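Local coordinates for Non-structural protein 11 (Prrsv 16244b, PDB 5EYI) that probably acts as a uridylate-specific endoribonuclease that degrades the 5'-polyuridines made during viral replication and so helps the virus evade host double-stranded RNA sensors, at residues R64-A69 and Y87-F92; T103-G108 and M204-E209. The protein carries 1 engineered substitution. All blocks are in the same frame, centred on the assembly; numbering follows the deposited sequence.

Contact 1: R64-A69 and Y87-F92; sequences RACIGA and YYLTKF
R64 and L89 form an antiparallel hydrogen-bonded pair: R64 N donates to L89 O over 2.9 Å, almost straight at 174°, and L89 N returns a bond of the same 2.9 Å to R64 O. A65 and Y88 follow as a non-hydrogen-bonded pair, where CA of Y88 adds a C-H...O contact to O of R64 at 3.2 Å. Beyond them C66 N donates a hydrogen bond to Y87 O at 2.9 Å.

The aromatic contacts centre on the Y87 ring. CB of C66 lies over one ring face, displaced toward the rim and 3.9 Å from the ring centre, as a CH-pi contact. The sulfur approaches the same ring obliquely, with SG of C66 3.4 Å from CE2 of Y87. CG of Y87 stands between its own backbone N and carbonyl carbon (chi1 52°), and the far end of the ring meets CB of A69.

Apolar packing occupies both faces of the ribbon. SG of C66 also meets CG of L89 at 3.9 Å on the side of Y87, a face that V11 of helix 9-14 packs against. On the other face of the sheet, that of A65 and Y88, CB of A65 touches CE2 of Y88 at 3.5 Å.

The polar end of R64 leads away from L89, its guanidinium forming a salt bridge with E102 and a hydrogen bond to L100 O.

Strand 85-93 also pairs with strand 51-55, placing this antiparallel ladder within the mixed beta-sheet of the N-terminal domain of nsp11.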
ATOM      1  N   ARG A  64       8.896  21.100 -17.961  1.00 27.63           N
ATOM      2  CA  ARG A  64       8.422  20.667 -16.656  1.00 28.01           C
ATOM      3  C   ARG A  64       9.398  21.218 -15.623  1.00 26.48           C
ATOM      4  O   ARG A  64      10.599  20.926 -15.686  1.00 24.65           O
ATOM      5  CB  ARG A  64       8.383  19.132 -16.617  1.00 30.41           C
ATOM      6  CG  ARG A  64       8.307  18.472 -15.245  1.00 32.46           C
ATOM      7  CD  ARG A  64       6.962  18.686 -14.590  1.00 34.64           C
ATOM      8  NE  ARG A  64       5.910  18.046 -15.367  1.00 35.49           N
ATOM      9  CZ  ARG A  64       4.617  18.303 -15.237  1.00 37.69           C
ATOM     10  NH1 ARG A  64       4.181  19.174 -14.329  1.00 40.87           N
ATOM     11  NH2 ARG A  64       3.745  17.675 -16.013  1.00 37.98           N
ATOM     12  N   ALA A  65       8.876  22.009 -14.685  1.00 25.17           N
ATOM     13  CA  ALA A  65       9.644  22.501 -13.550  1.00 24.99           C
ATOM     14  C   ALA A  65       9.930  21.354 -12.579  1.00 24.27           C
ATOM     15  O   ALA A  65       9.005  20.719 -12.079  1.00 24.09           O
ATOM     16  CB  ALA A  65       8.871  23.603 -12.836  1.00 25.59           C
ATOM     17  N   CYS A  66      11.208  21.089 -12.317  1.00 23.50           N
ATOM     18  CA  CYS A  66      11.595  20.021 -11.394  1.00 22.97           C
ATOM     19  C   CYS A  66      11.902  20.617 -10.027  1.00 22.72           C
ATOM     20  O   CYS A  66      13.026  21.044  -9.750  1.00 23.10           O
ATOM     21  CB  CYS A  66      12.759  19.233 -11.966  1.00 22.64           C
ATOM     22  SG  CYS A  66      12.335  18.503 -13.563  1.00 23.24           S
ATOM     23  N   ILE A  67      10.875  20.634  -9.184  1.00 22.65           N
ATOM     24  CA  ILE A  67      10.877  21.380  -7.925  1.00 22.90           C
ATOM     25  C   ILE A  67      11.441  20.551  -6.780  1.00 21.84           C
ATOM     26  O   ILE A  67      10.975  19.449  -6.519  1.00 22.17           O
ATOM     27  CB  ILE A  67       9.450  21.846  -7.557  1.00 23.66           C
ATOM     28  CG1 ILE A  67       8.868  22.728  -8.678  1.00 25.29           C
ATOM     29  CG2 ILE A  67       9.462  22.623  -6.243  1.00 24.12           C
ATOM     30  CD1 ILE A  67       7.360  22.918  -8.629  1.00 25.61           C
ATOM     31  N   GLY A  68      12.432  21.098  -6.084  1.00 21.08           N
ATOM     32  CA  GLY A  68      13.045  20.422  -4.936  1.00 20.80           C
ATOM     33  C   GLY A  68      13.929  19.223  -5.248  1.00 20.58           C
ATOM     34  O   GLY A  68      14.259  18.450  -4.349  1.00 20.58           O
ATOM     35  N   ALA A  69      14.332  19.073  -6.509  1.00 19.61           N
ATOM     36  CA  ALA A  69      15.095  17.922  -6.927  1.00 19.39           C
ATOM     37  C   ALA A  69      16.569  18.173  -6.665  1.00 19.35           C
ATOM     38  O   ALA A  69      17.051  19.296  -6.783  1.00 19.00           O
ATOM     39  CB  ALA A  69      14.873  17.652  -8.402  1.00 19.15           C
ATOM     40  N   TYR A  87      15.710  22.757 -11.842  1.00 18.22           N
ATOM     41  CA  TYR A  87      15.929  22.873 -13.297  1.00 18.51           C
ATOM     42  C   TYR A  87      14.602  22.570 -13.992  1.00 18.85           C
ATOM     43  O   TYR A  87      13.679  22.072 -13.360  1.00 18.68           O
ATOM     44  CB  TYR A  87      17.031  21.896 -13.784  1.00 18.64           C
ATOM     45  CG  TYR A  87      16.801  20.459 -13.340  1.00 18.60           C
ATOM     46  CD1 TYR A  87      17.339  19.986 -12.148  1.00 18.50           C
ATOM     47  CD2 TYR A  87      16.004  19.591 -14.085  1.00 18.88           C
ATOM     48  CE1 TYR A  87      17.104  18.690 -11.716  1.00 18.42           C
ATOM     49  CE2 TYR A  87      15.767  18.287 -13.653  1.00 19.14           C
ATOM     50  CZ  TYR A  87      16.321  17.846 -12.468  1.00 18.63           C
ATOM     51  OH  TYR A  87      16.081  16.557 -12.035  1.00 18.87           O
ATOM     52  N   TYR A  88      14.519  22.881 -15.280  1.00 20.17           N
ATOM     53  CA  TYR A  88      13.400  22.492 -16.142  1.00 20.95           C
ATOM     54  C   TYR A  88      13.852  21.354 -17.033  1.00 21.16           C
ATOM     55  O   TYR A  88      15.009  21.303 -17.418  1.00 20.19           O
ATOM     56  CB  TYR A  88      12.942  23.658 -17.025  1.00 21.80           C
ATOM     57  CG  TYR A  88      12.197  24.709 -16.252  1.00 22.27           C
ATOM     58  CD1 TYR A  88      12.882  25.722 -15.595  1.00 21.73           C
ATOM     59  CD2 TYR A  88      10.808  24.675 -16.152  1.00 22.32           C
ATOM     60  CE1 TYR A  88      12.210  26.670 -14.865  1.00 21.43           C
ATOM     61  CE2 TYR A  88      10.128  25.624 -15.418  1.00 22.21           C
ATOM     62  CZ  TYR A  88      10.839  26.617 -14.777  1.00 22.04           C
ATOM     63  OH  TYR A  88      10.169  27.557 -14.043  1.00 23.19           O
ATOM     64  N   LEU A  89      12.928  20.452 -17.356  1.00 21.64           N
ATOM     65  CA  LEU A  89      13.171  19.397 -18.336  1.00 22.10           C
ATOM     66  C   LEU A  89      12.208  19.530 -19.496  1.00 22.36           C
ATOM     67  O   LEU A  89      11.009  19.727 -19.297  1.00 22.49           O
ATOM     68  CB  LEU A  89      13.012  18.006 -17.713  1.00 22.05           C
ATOM     69  CG  LEU A  89      14.144  17.501 -16.821  1.00 21.73           C
ATOM     70  CD1 LEU A  89      13.829  16.075 -16.389  1.00 22.10           C
ATOM     71  CD2 LEU A  89      15.502  17.572 -17.491  1.00 21.24           C
ATOM     72  N   THR A  90      12.738  19.409 -20.706  1.00 22.65           N
ATOM     73  CA  THR A  90      11.914  19.381 -21.897  1.00 23.98           C
ATOM     74  C   THR A  90      12.321  18.172 -22.732  1.00 23.78           C
ATOM     75  O   THR A  90      13.477  18.028 -23.086  1.00 23.94           O
ATOM     76  CB  THR A  90      12.054  20.686 -22.706  1.00 24.69           C
ATOM     77  OG1 THR A  90      12.005  21.805 -21.812  1.00 24.40           O
ATOM     78  CG2 THR A  90      10.918  20.812 -23.716  1.00 25.03           C
ATOM     79  N   LYS A  91      11.362  17.305 -23.021  1.00 24.81           N
ATOM     80  CA  LYS A  91      11.620  16.070 -23.747  1.00 27.33           C
ATOM     81  C   LYS A  91      11.129  16.188 -25.182  1.00 28.32           C
ATOM     82  O   LYS A  91       9.943  16.418 -25.420  1.00 28.91           O
ATOM     83  CB  LYS A  91      10.910  14.908 -23.056  1.00 27.94           C
ATOM     84  CG  LYS A  91      11.009  13.577 -23.776  1.00 28.99           C
ATOM     85  CD  LYS A  91      10.597  12.450 -22.851  1.00 31.18           C
ATOM     86  CE  LYS A  91      10.398  11.141 -23.594  1.00 33.48           C
ATOM     87  NZ  LYS A  91      10.271  10.017 -22.621  1.00 34.80           N
ATOM     88  N   PHE A  92      12.037  16.014 -26.131  1.00 29.29           N
ATOM     89  CA  PHE A  92      11.676  15.989 -27.538  1.00 31.50           C
ATOM     90  C   PHE A  92      11.792  14.575 -28.045  1.00 33.45           C
ATOM     91  O   PHE A  92      12.824  13.950 -27.837  1.00 32.63           O
ATOM     92  CB  PHE A  92      12.611  16.881 -28.337  1.00 31.91           C
ATOM     93  CG  PHE A  92      12.467  18.333 -28.011  1.00 31.73           C
ATOM     94  CD1 PHE A  92      11.609  19.142 -28.753  1.00 32.67           C
ATOM     95  CD2 PHE A  92      13.178  18.893 -26.961  1.00 30.90           C
ATOM     96  CE1 PHE A  92      11.469  20.491 -28.448  1.00 32.78           C
ATOM     97  CE2 PHE A  92      13.045  20.238 -26.655  1.00 31.91           C
ATOM     98  CZ  PHE A  92      12.196  21.040 -27.403  1.00 32.10           C
TER

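Contact 2: T103-G108 and M204-E209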
ATOM      1  N   THR A 103       5.602  14.045 -11.249  1.00 28.34           N
ATOM      2  CA  THR A 103       6.433  13.161 -10.424  1.00 27.02           C
ATOM      3  C   THR A 103       6.933  13.871  -9.177  1.00 25.45           C
ATOM      4  O   THR A 103       7.031  15.089  -9.163  1.00 25.88           O
ATOM      5  CB  THR A 103       7.652  12.610 -11.224  1.00 25.11           C
ATOM      6  OG1 THR A 103       8.369  11.659 -10.428  1.00 23.72           O
ATOM      7  CG2 THR A 103       8.602  13.712 -11.633  1.00 24.40           C
ATOM      8  N   VAL A 104       7.241  13.100  -8.136  1.00 24.72           N
ATOM      9  CA  VAL A 104       8.060  13.611  -7.041  1.00 24.88           C
ATOM     10  C   VAL A 104       9.526  13.356  -7.392  1.00 22.13           C
ATOM     11  O   VAL A 104       9.839  12.539  -8.273  1.00 20.06           O
ATOM     12  CB  VAL A 104       7.664  13.049  -5.642  1.00 26.81           C
ATOM     13  CG1 VAL A 104       6.182  13.275  -5.386  1.00 28.49           C
ATOM     14  CG2 VAL A 104       7.980  11.577  -5.479  1.00 27.59           C
ATOM     15  N   PHE A 105      10.416  14.067  -6.704  1.00 20.54           N
ATOM     16  CA  PHE A 105      11.840  14.031  -7.018  1.00 19.82           C
ATOM     17  C   PHE A 105      12.680  13.628  -5.823  1.00 19.00           C
ATOM     18  O   PHE A 105      12.396  14.011  -4.696  1.00 19.64           O
ATOM     19  CB  PHE A 105      12.286  15.393  -7.561  1.00 19.83           C
ATOM     20  CG  PHE A 105      11.800  15.665  -8.956  1.00 20.05           C
ATOM     21  CD1 PHE A 105      12.459  15.116 -10.043  1.00 20.00           C
ATOM     22  CD2 PHE A 105      10.676  16.446  -9.181  1.00 20.08           C
ATOM     23  CE1 PHE A 105      12.008  15.342 -11.332  1.00 20.62           C
ATOM     24  CE2 PHE A 105      10.218  16.674 -10.467  1.00 20.04           C
ATOM     25  CZ  PHE A 105      10.885  16.127 -11.544  1.00 20.36           C
ATOM     26  N   SER A 106      13.718  12.846  -6.077  1.00 18.41           N
ATOM     27  CA  SER A 106      14.766  12.610  -5.092  1.00 17.97           C
ATOM     28  C   SER A 106      15.519  13.912  -4.864  1.00 17.81           C
ATOM     29  O   SER A 106      15.658  14.729  -5.775  1.00 17.93           O
ATOM     30  CB  SER A 106      15.738  11.539  -5.578  1.00 17.88           C
ATOM     31  OG  SER A 106      15.109  10.278  -5.621  1.00 18.40           O
ATOM     32  N   THR A 107      16.035  14.082  -3.655  1.00 17.68           N
ATOM     33  CA  THR A 107      16.564  15.374  -3.202  1.00 17.67           C
ATOM     34  C   THR A 107      18.066  15.549  -3.347  1.00 17.76           C
ATOM     35  O   THR A 107      18.588  16.615  -3.019  1.00 18.66           O
ATOM     36  CB  THR A 107      16.204  15.585  -1.731  1.00 17.50           C
ATOM     37  OG1 THR A 107      16.692  14.475  -0.967  1.00 17.29           O
ATOM     38  CG2 THR A 107      14.705  15.694  -1.579  1.00 17.65           C
ATOM     39  N   GLY A 108      18.767  14.516  -3.813  1.00 17.92           N
ATOM     40  CA  GLY A 108      20.227  14.542  -3.914  1.00 17.31           C
ATOM     41  C   GLY A 108      20.955  14.120  -2.655  1.00 17.30           C
ATOM     42  O   GLY A 108      22.196  14.045  -2.650  1.00 16.39           O
ATOM     43  N   MET A 204       4.790   8.547  -9.480  1.00 25.25           N
ATOM     44  CA  MET A 204       6.114   8.566 -10.052  1.00 24.95           C
ATOM     45  C   MET A 204       7.098   9.215  -9.088  1.00 23.69           C
ATOM     46  O   MET A 204       6.754  10.168  -8.372  1.00 22.02           O
ATOM     47  CB  MET A 204       6.099   9.272 -11.407  1.00 26.44           C
ATOM     48  CG  MET A 204       5.591   8.382 -12.536  1.00 27.94           C
ATOM     49  SD  MET A 204       5.747   9.221 -14.112  1.00 32.03           S
ATOM     50  CE  MET A 204       6.097   7.857 -15.217  1.00 31.48           C
ATOM     51  N   LEU A 205       8.307   8.650  -9.071  1.00 22.23           N
ATOM     52  CA  LEU A 205       9.454   9.181  -8.343  1.00 21.27           C
ATOM     53  C   LEU A 205      10.599   9.238  -9.335  1.00 20.33           C
ATOM     54  O   LEU A 205      10.985   8.200  -9.887  1.00 18.69           O
ATOM     55  CB  LEU A 205       9.804   8.273  -7.169  1.00 21.38           C
ATOM     56  CG  LEU A 205      11.115   8.497  -6.416  1.00 22.07           C
ATOM     57  CD1 LEU A 205      11.326   9.948  -6.014  1.00 22.27           C
ATOM     58  CD2 LEU A 205      11.127   7.612  -5.185  1.00 22.76           C
ATOM     59  N   ASP A 206      11.111  10.448  -9.589  1.00 20.10           N
ATOM     60  CA  ASP A 206      12.129  10.679 -10.633  1.00 19.55           C
ATOM     61  C   ASP A 206      11.668  10.144 -12.000  1.00 19.41           C
ATOM     62  O   ASP A 206      12.462   9.595 -12.749  1.00 18.01           O
ATOM     63  CB  ASP A 206      13.485  10.045 -10.234  1.00 19.58           C
ATOM     64  CG  ASP A 206      14.031  10.584  -8.921  1.00 19.68           C
ATOM     65  OD1 ASP A 206      13.823  11.781  -8.631  1.00 19.47           O
ATOM     66  OD2 ASP A 206      14.699   9.820  -8.185  1.00 19.81           O
ATOM     67  N   PHE A 207      10.380  10.304 -12.297  1.00 20.06           N
ATOM     68  CA  PHE A 207       9.732   9.754 -13.504  1.00 21.35           C
ATOM     69  C   PHE A 207       9.704   8.221 -13.628  1.00 23.08           C
ATOM     70  O   PHE A 207       9.487   7.706 -14.709  1.00 24.59           O
ATOM     71  CB  PHE A 207      10.325  10.367 -14.786  1.00 21.01           C
ATOM     72  CG  PHE A 207      10.245  11.868 -14.833  1.00 20.89           C
ATOM     73  CD1 PHE A 207       9.033  12.504 -15.095  1.00 20.23           C
ATOM     74  CD2 PHE A 207      11.380  12.647 -14.631  1.00 20.83           C
ATOM     75  CE1 PHE A 207       8.954  13.884 -15.152  1.00 20.31           C
ATOM     76  CE2 PHE A 207      11.305  14.033 -14.686  1.00 20.99           C
ATOM     77  CZ  PHE A 207      10.087  14.653 -14.951  1.00 20.65           C
ATOM     78  N   LYS A 208       9.894   7.498 -12.532  1.00 24.05           N
ATOM     79  CA  LYS A 208       9.804   6.047 -12.530  1.00 26.03           C
ATOM     80  C   LYS A 208       8.490   5.690 -11.848  1.00 25.45           C
ATOM     81  O   LYS A 208       8.204   6.185 -10.764  1.00 23.22           O
ATOM     82  CB  LYS A 208      11.000   5.457 -11.784  1.00 28.75           C
ATOM     83  CG  LYS A 208      10.909   3.992 -11.390  1.00 32.52           C
ATOM     84  CD  LYS A 208      11.419   3.060 -12.466  1.00 36.62           C
ATOM     85  CE  LYS A 208      12.933   2.930 -12.416  1.00 40.38           C
ATOM     86  NZ  LYS A 208      13.392   2.048 -11.303  1.00 43.66           N
ATOM     87  N   GLU A 209       7.706   4.824 -12.481  1.00 27.00           N
ATOM     88  CA  GLU A 209       6.456   4.330 -11.892  1.00 28.13           C
ATOM     89  C   GLU A 209       6.755   3.510 -10.653  1.00 25.12           C
ATOM     90  O   GLU A 209       7.503   2.542 -10.711  1.00 24.28           O
ATOM     91  CB  GLU A 209       5.675   3.470 -12.893  1.00 31.89           C
ATOM     92  CG  GLU A 209       5.033   4.258 -14.027  1.00 35.12           C
ATOM     93  CD  GLU A 209       3.779   5.024 -13.622  1.00 39.50           C
ATOM     94  OE1 GLU A 209       3.214   5.700 -14.512  1.00 44.36           O
ATOM     95  OE2 GLU A 209       3.348   4.967 -12.436  1.00 43.50           O
TER
HETATM   96  O   HOH W   1      15.798  13.937  -8.569  1.00 17.27           O
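T103 sets its methyl over one face of the F207 ring, CG2 standing 3.6 Å from the ring centre, and the two side chains cross at about a right angle. Its OG1, anti to the backbone N (chi1 -175°), accepts from F207 N at 3.1 Å and donates to V104 O. F105 directs its ring edge toward the F207 face in an offset edge-to-face pair, planes at 82°, with CE1 of F105 3.7 Å from CE2 of F207.

The D206 carboxylate faces S106 with both oxygens, each met on its syn side: OD1 takes S106 N at 2.8 Å, and OD2 takes S106 OG at 2.6 Å. A water also bridges OD1 and S106 O, while S161 OG bonds to OD2. CD1 of L205 packs against CG2 of V104 at 3.8 Å.

Backbone bonds hold the two segments side by side: V104 N to M204 O, and D206 N to V104 O at 2.8 Å, join the loop to the L205-K208 type I' turn and the strand leading into it. The buried carboxylate thus has several donors around it, which would probably favour its ionised form, while the V104 carbonyl accepts two bonds and the hydroxyl of T103 ties the turn to the facing loop.

In the fold
Following the chain from the N terminus, contact 1 pairs strand 64-67 with strand 85-93 and closes a short loop that carries two more strands, 71-73 and 76-78. It is complete before contact 2 opens; the two lie in series and neither nest nor cross. After strand 96-98 the chain enters the loop at 103-108, and the hairpin of strands 198-205 and 208-215 returns against it, with 95 residues between, to make contact 2 close to the centre of the folded chain. The contacts also touch each other: F105 packs on C66 and A69, and F207 meets L89, which ties the N-terminal sheet to the endoribonuclease domain.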